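Local coordinates for protein deseasin MCP-01 (Pseudoalteromonas sp., PDB 3VV3) that probably hydrolyses peptide bonds of collagen as a bacterial serine protease of the subtilisin family, at residues 296-308 with 314-328. Residues are numbered along the deposited sequence; the frame is centred on the assembly and turned at random.
Sequences KELLMSSGDANAA and VAGTRLNVNQALIDA
D304 OD2 takes R318 NH1 at 2.7 Å in a salt bridge and N320 ND2 at 3.0 Å, both from the same face of the carboxylate, the arginine on the anti side and the amide on the syn side. Carboxylate and guanidinium stand nearly perpendicular, 88° apart, yet OD2 lies at the guanidinium edge, in its plane. R318 gets there because its chain bends at chi2 and chi3, and NH1 also reaches L319 O. In the backbone, D304 and R318 exchange two hydrogen bonds, and N306 N to G316 O (3.0 Å) continues the small hairpin. T317 OG1 donates to M300 O at 2.7 Å, on a lone pair, tying the hairpin to helix 292-301. L298 CD2 packs on A324 CB at 3.7 Å. Separately, a water donates to L299 O and S302 OG and accepts from N320 N. Further out, D232 pairs with R318 NH2, and D30, a calcium ligand, accepts from N320 ND2. A methionine here, lacking the guanidinium, would probably leave D304 OD2 with only the N320 amide within this contact and D232 without its salt bridge. The R318 cation thus serves two carboxylates, while the neutral N320 amide connects D304 of the hairpin of strands 304-305 and 317-318 to a calcium site.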
ATOM      1  N   LYS A 296      -4.125  -2.276  27.277  1.00  6.20           N
ATOM      2  CA  LYS A 296      -5.032  -2.229  26.144  1.00  6.52           C
ATOM      3  C   LYS A 296      -6.245  -1.371  26.464  1.00  8.22           C
ATOM      4  O   LYS A 296      -6.604  -0.484  25.691  1.00  8.42           O
ATOM      5  CB  LYS A 296      -5.481  -3.638  25.754  1.00  8.28           C
ATOM      6  CG  LYS A 296      -6.612  -3.651  24.717  1.00  7.24           C
ATOM      7  CD  LYS A 296      -6.944  -5.077  24.283  1.00  6.65           C
ATOM      8  CE  LYS A 296      -8.257  -5.146  23.504  1.00  6.45           C
ATOM      9  NZ  LYS A 296      -8.581  -6.548  23.141  1.00  7.92           N
ATOM     10  N   GLU A 297      -6.868  -1.634  27.608  1.00  7.60           N
ATOM     11  CA  GLU A 297      -8.095  -0.931  27.978  1.00  9.13           C
ATOM     12  C   GLU A 297      -7.819   0.538  28.257  1.00  7.41           C
ATOM     13  O   GLU A 297      -8.662   1.398  27.989  1.00  9.80           O
ATOM     14  CB  GLU A 297      -8.781  -1.613  29.169  1.00 12.23           C
ATOM     15  CG  GLU A 297      -9.329  -2.995  28.825  1.00 17.72           C
ATOM     16  CD  GLU A 297     -10.283  -3.546  29.874  1.00 35.09           C
ATOM     17  OE1 GLU A 297     -10.153  -3.186  31.067  1.00 31.76           O
ATOM     18  OE2 GLU A 297     -11.164  -4.350  29.498  1.00 44.13           O
ATOM     19  N   LEU A 298      -6.633   0.830  28.778  1.00  8.14           N
ATOM     20  CA  LEU A 298      -6.250   2.209  29.039  1.00  8.07           C
ATOM     21  C   LEU A 298      -6.121   3.005  27.737  1.00 11.13           C
ATOM     22  O   LEU A 298      -6.582   4.144  27.638  1.00  9.32           O
ATOM     23  CB  LEU A 298      -4.939   2.260  29.824  1.00 10.46           C
ATOM     24  CG  LEU A 298      -4.406   3.651  30.157  1.00 16.22           C
ATOM     25  CD1 LEU A 298      -3.836   3.659  31.569  1.00 25.67           C
ATOM     26  CD2 LEU A 298      -3.361   4.072  29.153  1.00 17.47           C
ATOM     27  N   LEU A 299      -5.482   2.407  26.738  1.00  6.48           N
ATOM     28  CA  LEU A 299      -5.358   3.055  25.435  1.00  6.01           C
ATOM     29  C   LEU A 299      -6.735   3.335  24.845  1.00  7.84           C
ATOM     30  O   LEU A 299      -6.985   4.410  24.285  1.00  8.36           O
ATOM     31  CB  LEU A 299      -4.502   2.198  24.494  1.00  6.47           C
ATOM     32  CG  LEU A 299      -3.022   2.151  24.896  1.00  6.01           C
ATOM     33  CD1 LEU A 299      -2.287   0.980  24.212  1.00  6.81           C
ATOM     34  CD2 LEU A 299      -2.344   3.482  24.592  1.00  8.22           C
ATOM     35  N   MET A 300      -7.638   2.368  24.982  1.00  7.52           N
ATOM     36  CA  MET A 300      -9.004   2.521  24.489  1.00  6.95           C
ATOM     37  C   MET A 300      -9.786   3.591  25.256  1.00 11.03           C
ATOM     38  O   MET A 300     -10.389   4.483  24.662  1.00  9.38           O
ATOM     39  CB  MET A 300      -9.734   1.179  24.550  1.00  5.78           C
ATOM     40  CG  MET A 300      -9.183   0.164  23.540  1.00  7.71           C
ATOM     41  SD  MET A 300      -9.763  -1.521  23.795  1.00  8.66           S
ATOM     42  CE  MET A 300     -11.516  -1.373  23.427  1.00 10.79           C
ATOM     43  N   SER A 301      -9.755   3.514  26.581  1.00  8.46           N
ATOM     44  CA  SER A 301     -10.618   4.369  27.390  1.00  8.45           C
ATOM     45  C   SER A 301     -10.115   5.803  27.460  1.00  9.50           C
ATOM     46  O   SER A 301     -10.906   6.727  27.642  1.00 12.23           O
ATOM     47  CB  SER A 301     -10.789   3.786  28.802  1.00 12.31           C
ATOM     48  OG  SER A 301      -9.559   3.785  29.505  1.00 13.46           O
ATOM     49  N   SER A 302      -8.807   5.996  27.317  1.00  7.77           N
ATOM     50  CA  SER A 302      -8.224   7.334  27.430  1.00 10.38           C
ATOM     51  C   SER A 302      -8.333   8.154  26.148  1.00 10.05           C
ATOM     52  O   SER A 302      -8.026   9.345  26.148  1.00  9.37           O
ATOM     53  CB  SER A 302      -6.760   7.271  27.871  1.00  9.73           C
ATOM     54  OG  SER A 302      -5.936   6.723  26.854  1.00  8.19           O
ATOM     55  N   GLY A 303      -8.749   7.515  25.057  1.00  9.02           N
ATOM     56  CA  GLY A 303      -8.859   8.203  23.782  1.00  9.37           C
ATOM     57  C   GLY A 303      -9.985   9.221  23.790  1.00  8.74           C
ATOM     58  O   GLY A 303     -10.850   9.172  24.659  1.00  7.63           O
ATOM     59  N   ASP A 304      -9.965  10.142  22.831  1.00  7.84           N
ATOM     60  CA  ASP A 304     -11.029  11.137  22.685  1.00 10.34           C
ATOM     61  C   ASP A 304     -12.256  10.510  22.039  1.00 12.76           C
ATOM     62  O   ASP A 304     -12.141   9.800  21.044  1.00 10.90           O
ATOM     63  CB  ASP A 304     -10.557  12.316  21.830  1.00 10.03           C
ATOM     64  CG  ASP A 304      -9.480  13.141  22.509  1.00 12.21           C
ATOM     65  OD1 ASP A 304      -9.600  13.387  23.732  1.00 15.26           O
ATOM     66  OD2 ASP A 304      -8.522  13.553  21.817  1.00 15.34           O
ATOM     67  N   ALA A 305     -13.431  10.775  22.603  1.00 11.94           N
ATOM     68  CA  ALA A 305     -14.670  10.317  21.995  1.00 13.38           C
ATOM     69  C   ALA A 305     -14.712  10.801  20.555  1.00 13.58           C
ATOM     70  O   ALA A 305     -14.422  11.963  20.268  1.00 14.81           O
ATOM     71  CB  ALA A 305     -15.875  10.833  22.768  1.00 16.93           C
ATOM     72  N   ASN A 306     -15.076   9.903  19.651  1.00 10.05           N
ATOM     73  CA  ASN A 306     -15.038  10.216  18.234  1.00  9.16           C
ATOM     74  C   ASN A 306     -16.356   9.844  17.561  1.00 10.98           C
ATOM     75  O   ASN A 306     -16.768   8.687  17.584  1.00 10.16           O
ATOM     76  CB  ASN A 306     -13.849   9.486  17.588  1.00  9.20           C
ATOM     77  CG  ASN A 306     -13.668   9.844  16.127  1.00 10.36           C
ATOM     78  OD1 ASN A 306     -14.382   9.336  15.268  1.00  9.51           O
ATOM     79  ND2 ASN A 306     -12.698  10.704  15.836  1.00  9.93           N
ATOM     80  N   ALA A 307     -17.030  10.837  16.983  1.00 11.08           N
ATOM     81  CA  ALA A 307     -18.340  10.612  16.375  1.00 17.26           C
ATOM     82  C   ALA A 307     -18.304   9.549  15.273  1.00 12.39           C
ATOM     83  O   ALA A 307     -19.216   8.724  15.165  1.00 13.05           O
ATOM     84  CB  ALA A 307     -18.910  11.925  15.837  1.00 15.54           C
ATOM     85  N   ALA A 308     -17.254   9.575  14.454  1.00 10.18           N
ATOM     86  CA  ALA A 308     -17.136   8.641  13.337  1.00  9.64           C
ATOM     87  C   ALA A 308     -16.873   7.203  13.792  1.00 11.47           C
ATOM     88  O   ALA A 308     -17.349   6.246  13.173  1.00 13.72           O
ATOM     89  CB  ALA A 308     -16.042   9.101  12.374  1.00  9.81           C
ATOM     90  N   VAL A 314     -15.196  -0.873  19.336  1.00  7.26           N
ATOM     91  CA  VAL A 314     -15.625  -1.145  20.708  1.00  7.35           C
ATOM     92  C   VAL A 314     -15.651   0.154  21.520  1.00  9.41           C
ATOM     93  O   VAL A 314     -16.663   0.489  22.142  1.00  9.45           O
ATOM     94  CB  VAL A 314     -14.722  -2.190  21.419  1.00  7.99           C
ATOM     95  CG1 VAL A 314     -15.096  -2.313  22.901  1.00  9.51           C
ATOM     96  CG2 VAL A 314     -14.826  -3.551  20.735  1.00 12.73           C
ATOM     97  N   ALA A 315     -14.544   0.888  21.505  1.00  7.84           N
ATOM     98  CA  ALA A 315     -14.389   2.048  22.381  1.00 11.25           C
ATOM     99  C   ALA A 315     -14.949   3.337  21.800  1.00 10.21           C
ATOM    100  O   ALA A 315     -15.293   4.253  22.547  1.00 11.19           O
ATOM    101  CB  ALA A 315     -12.914   2.243  22.762  1.00  8.45           C
ATOM    102  N   GLY A 316     -15.028   3.415  20.474  1.00  7.88           N
ATOM    103  CA  GLY A 316     -15.486   4.627  19.815  1.00  9.33           C
ATOM    104  C   GLY A 316     -14.581   5.819  20.074  1.00 10.94           C
ATOM    105  O   GLY A 316     -15.020   6.967  20.021  1.00 10.13           O
ATOM    106  N   THR A 317     -13.308   5.553  20.358  1.00  8.33           N
ATOM    107  CA  THR A 317     -12.367   6.624  20.638  1.00  7.17           C
ATOM    108  C   THR A 317     -11.208   6.667  19.647  1.00  7.81           C
ATOM    109  O   THR A 317     -10.881   5.670  19.003  1.00  6.92           O
ATOM    110  CB  THR A 317     -11.761   6.476  22.036  1.00  8.33           C
ATOM    111  OG1 THR A 317     -11.117   5.199  22.123  1.00  8.47           O
ATOM    112  CG2 THR A 317     -12.845   6.575  23.115  1.00  9.30           C
ATOM    113  N   ARG A 318     -10.598   7.839  19.553  1.00  6.93           N
ATOM    114  CA  ARG A 318      -9.395   8.046  18.773  1.00  6.40           C
ATOM    115  C   ARG A 318      -8.249   8.272  19.749  1.00  8.77           C
ATOM    116  O   ARG A 318      -8.388   9.030  20.704  1.00  7.75           O
ATOM    117  CB  ARG A 318      -9.566   9.260  17.848  1.00  6.71           C
ATOM    118  CG  ARG A 318      -8.413   9.467  16.865  1.00  7.03           C
ATOM    119  CD  ARG A 318      -7.394  10.484  17.367  1.00  7.70           C
ATOM    120  NE  ARG A 318      -8.003  11.811  17.497  1.00  7.42           N
ATOM    121  CZ  ARG A 318      -8.088  12.495  18.633  1.00 12.21           C
ATOM    122  NH1 ARG A 318      -7.576  11.998  19.758  1.00  7.42           N
ATOM    123  NH2 ARG A 318      -8.674  13.689  18.639  1.00 10.10           N
ATOM    124  N   LEU A 319      -7.124   7.599  19.501  1.00  7.32           N
ATOM    125  CA  LEU A 319      -5.956   7.638  20.389  1.00  7.29           C
ATOM    126  C   LEU A 319      -5.620   9.023  20.933  1.00  7.19           C
ATOM    127  O   LEU A 319      -5.548  10.000  20.188  1.00  5.89           O
ATOM    128  CB  LEU A 319      -4.734   7.082  19.657  1.00  6.54           C
ATOM    129  CG  LEU A 319      -3.399   7.057  20.404  1.00  5.66           C
ATOM    130  CD1 LEU A 319      -3.433   6.079  21.571  1.00  6.16           C
ATOM    131  CD2 LEU A 319      -2.280   6.712  19.421  1.00  5.77           C
ATOM    132  N   ASN A 320      -5.391   9.098  22.240  1.00  6.18           N
ATOM    133  CA  ASN A 320      -4.848  10.304  22.836  1.00  7.24           C
ATOM    134  C   ASN A 320      -3.772   9.920  23.837  1.00  5.29           C
ATOM    135  O   ASN A 320      -4.072   9.432  24.924  1.00  6.33           O
ATOM    136  CB  ASN A 320      -5.938  11.129  23.522  1.00  8.06           C
ATOM    137  CG  ASN A 320      -5.426  12.485  23.960  1.00  8.21           C
ATOM    138  OD1 ASN A 320      -4.404  12.582  24.642  1.00  6.70           O
ATOM    139  ND2 ASN A 320      -6.110  13.545  23.533  1.00  9.06           N
ATOM    140  N   VAL A 321      -2.516  10.121  23.452  1.00  7.11           N
ATOM    141  CA  VAL A 321      -1.418   9.590  24.247  1.00  6.73           C
ATOM    142  C   VAL A 321      -1.164  10.449  25.480  1.00  9.41           C
ATOM    143  O   VAL A 321      -0.686   9.948  26.502  1.00  8.83           O
ATOM    144  CB  VAL A 321      -0.132   9.359  23.421  1.00  9.40           C
ATOM    145  CG1 VAL A 321       0.464  10.679  22.923  1.00  8.48           C
ATOM    146  CG2 VAL A 321       0.895   8.548  24.250  1.00  7.46           C
ATOM    147  N   ASN A 322      -1.519  11.730  25.403  1.00  7.26           N
ATOM    148  CA  ASN A 322      -1.428  12.565  26.595  1.00  8.68           C
ATOM    149  C   ASN A 322      -2.338  12.015  27.684  1.00 10.33           C
ATOM    150  O   ASN A 322      -1.905  11.795  28.821  1.00 11.29           O
ATOM    151  CB  ASN A 322      -1.783  14.023  26.289  1.00  8.27           C
ATOM    152  CG  ASN A 322      -1.628  14.920  27.512  1.00 12.52           C
ATOM    153  OD1 ASN A 322      -0.589  14.907  28.176  1.00 11.35           O
ATOM    154  ND2 ASN A 322      -2.670  15.682  27.826  1.00 11.31           N
ATOM    155  N   GLN A 323      -3.604  11.793  27.345  1.00  7.63           N
ATOM    156  CA  GLN A 323      -4.545  11.271  28.332  1.00 10.30           C
ATOM    157  C   GLN A 323      -4.149   9.868  28.798  1.00 11.73           C
ATOM    158  O   GLN A 323      -4.387   9.496  29.943  1.00 12.28           O
ATOM    159  CB  GLN A 323      -5.980  11.274  27.804  1.00 10.00           C
ATOM    160  CG  GLN A 323      -7.027  11.077  28.904  1.00 11.11           C
ATOM    161  CD  GLN A 323      -7.067  12.245  29.891  1.00 15.57           C
ATOM    162  OE1 GLN A 323      -7.128  13.408  29.489  1.00 16.42           O
ATOM    163  NE2 GLN A 323      -7.029  11.938  31.186  1.00 14.69           N
ATOM    164  N   ALA A 324      -3.542   9.091  27.909  1.00  9.74           N
ATOM    165  CA  ALA A 324      -3.104   7.756  28.278  1.00  7.57           C
ATOM    166  C   ALA A 324      -2.050   7.839  29.382  1.00  7.57           C
ATOM    167  O   ALA A 324      -2.111   7.095  30.359  1.00 12.37           O
ATOM    168  CB  ALA A 324      -2.538   7.023  27.061  1.00  8.42           C
ATOM    169  N   LEU A 325      -1.080   8.736  29.211  1.00  6.45           N
ATOM    170  CA  LEU A 325      -0.018   8.917  30.204  1.00 13.43           C
ATOM    171  C   LEU A 325      -0.591   9.424  31.519  1.00 13.00           C
ATOM    172  O   LEU A 325      -0.188   8.980  32.596  1.00 12.03           O
ATOM    173  CB  LEU A 325       1.051   9.891  29.706  1.00  8.70           C
ATOM    174  CG  LEU A 325       2.219   9.320  28.900  1.00 18.00           C
ATOM    175  CD1 LEU A 325       1.771   8.339  27.841  1.00 24.11           C
ATOM    176  CD2 LEU A 325       3.076  10.421  28.305  1.00  8.77           C
ATOM    177  N   ILE A 326      -1.512  10.375  31.429  1.00 11.92           N
ATOM    178  CA  ILE A 326      -2.174  10.894  32.627  1.00 12.74           C
ATOM    179  C   ILE A 326      -2.922   9.777  33.361  1.00 15.28           C
ATOM    180  O   ILE A 326      -2.786   9.605  34.581  1.00 15.74           O
ATOM    181  CB  ILE A 326      -3.161  12.021  32.271  1.00 13.54           C
ATOM    182  CG1 ILE A 326      -2.409  13.231  31.721  1.00 11.75           C
ATOM    183  CG2 ILE A 326      -4.015  12.393  33.477  1.00 16.14           C
ATOM    184  CD1 ILE A 326      -3.325  14.329  31.209  1.00 18.09           C
ATOM    185  N   ASP A 327      -3.707   9.007  32.617  1.00 12.55           N
ATOM    186  CA  ASP A 327      -4.487   7.934  33.216  1.00 12.79           C
ATOM    187  C   ASP A 327      -3.617   6.796  33.751  1.00 14.07           C
ATOM    188  O   ASP A 327      -4.065   6.017  34.589  1.00 15.81           O
ATOM    189  CB  ASP A 327      -5.518   7.393  32.224  1.00 13.63           C
ATOM    190  CG  ASP A 327      -6.623   8.397  31.922  1.00 18.02           C
ATOM    191  OD1 ASP A 327      -6.648   9.484  32.543  1.00 16.48           O
ATOM    192  OD2 ASP A 327      -7.476   8.089  31.064  1.00 17.81           O
ATOM    193  N   ALA A 328      -2.377   6.714  33.276  1.00 13.26           N
ATOM    194  CA  ALA A 328      -1.464   5.639  33.669  1.00 14.23           C
ATOM    195  C   ALA A 328      -0.778   5.889  35.015  1.00 20.93           C
ATOM    196  O   ALA A 328      -0.032   5.039  35.504  1.00 19.67           O
ATOM    197  CB  ALA A 328      -0.427   5.404  32.595  1.00 14.92           C
TER
HETATM  198  O   HOH W   1      -5.722   6.841  24.023  1.00  7.21           O
HETATM  199  O   HOH W   2      -8.412   5.572  30.979  1.00 24.61           O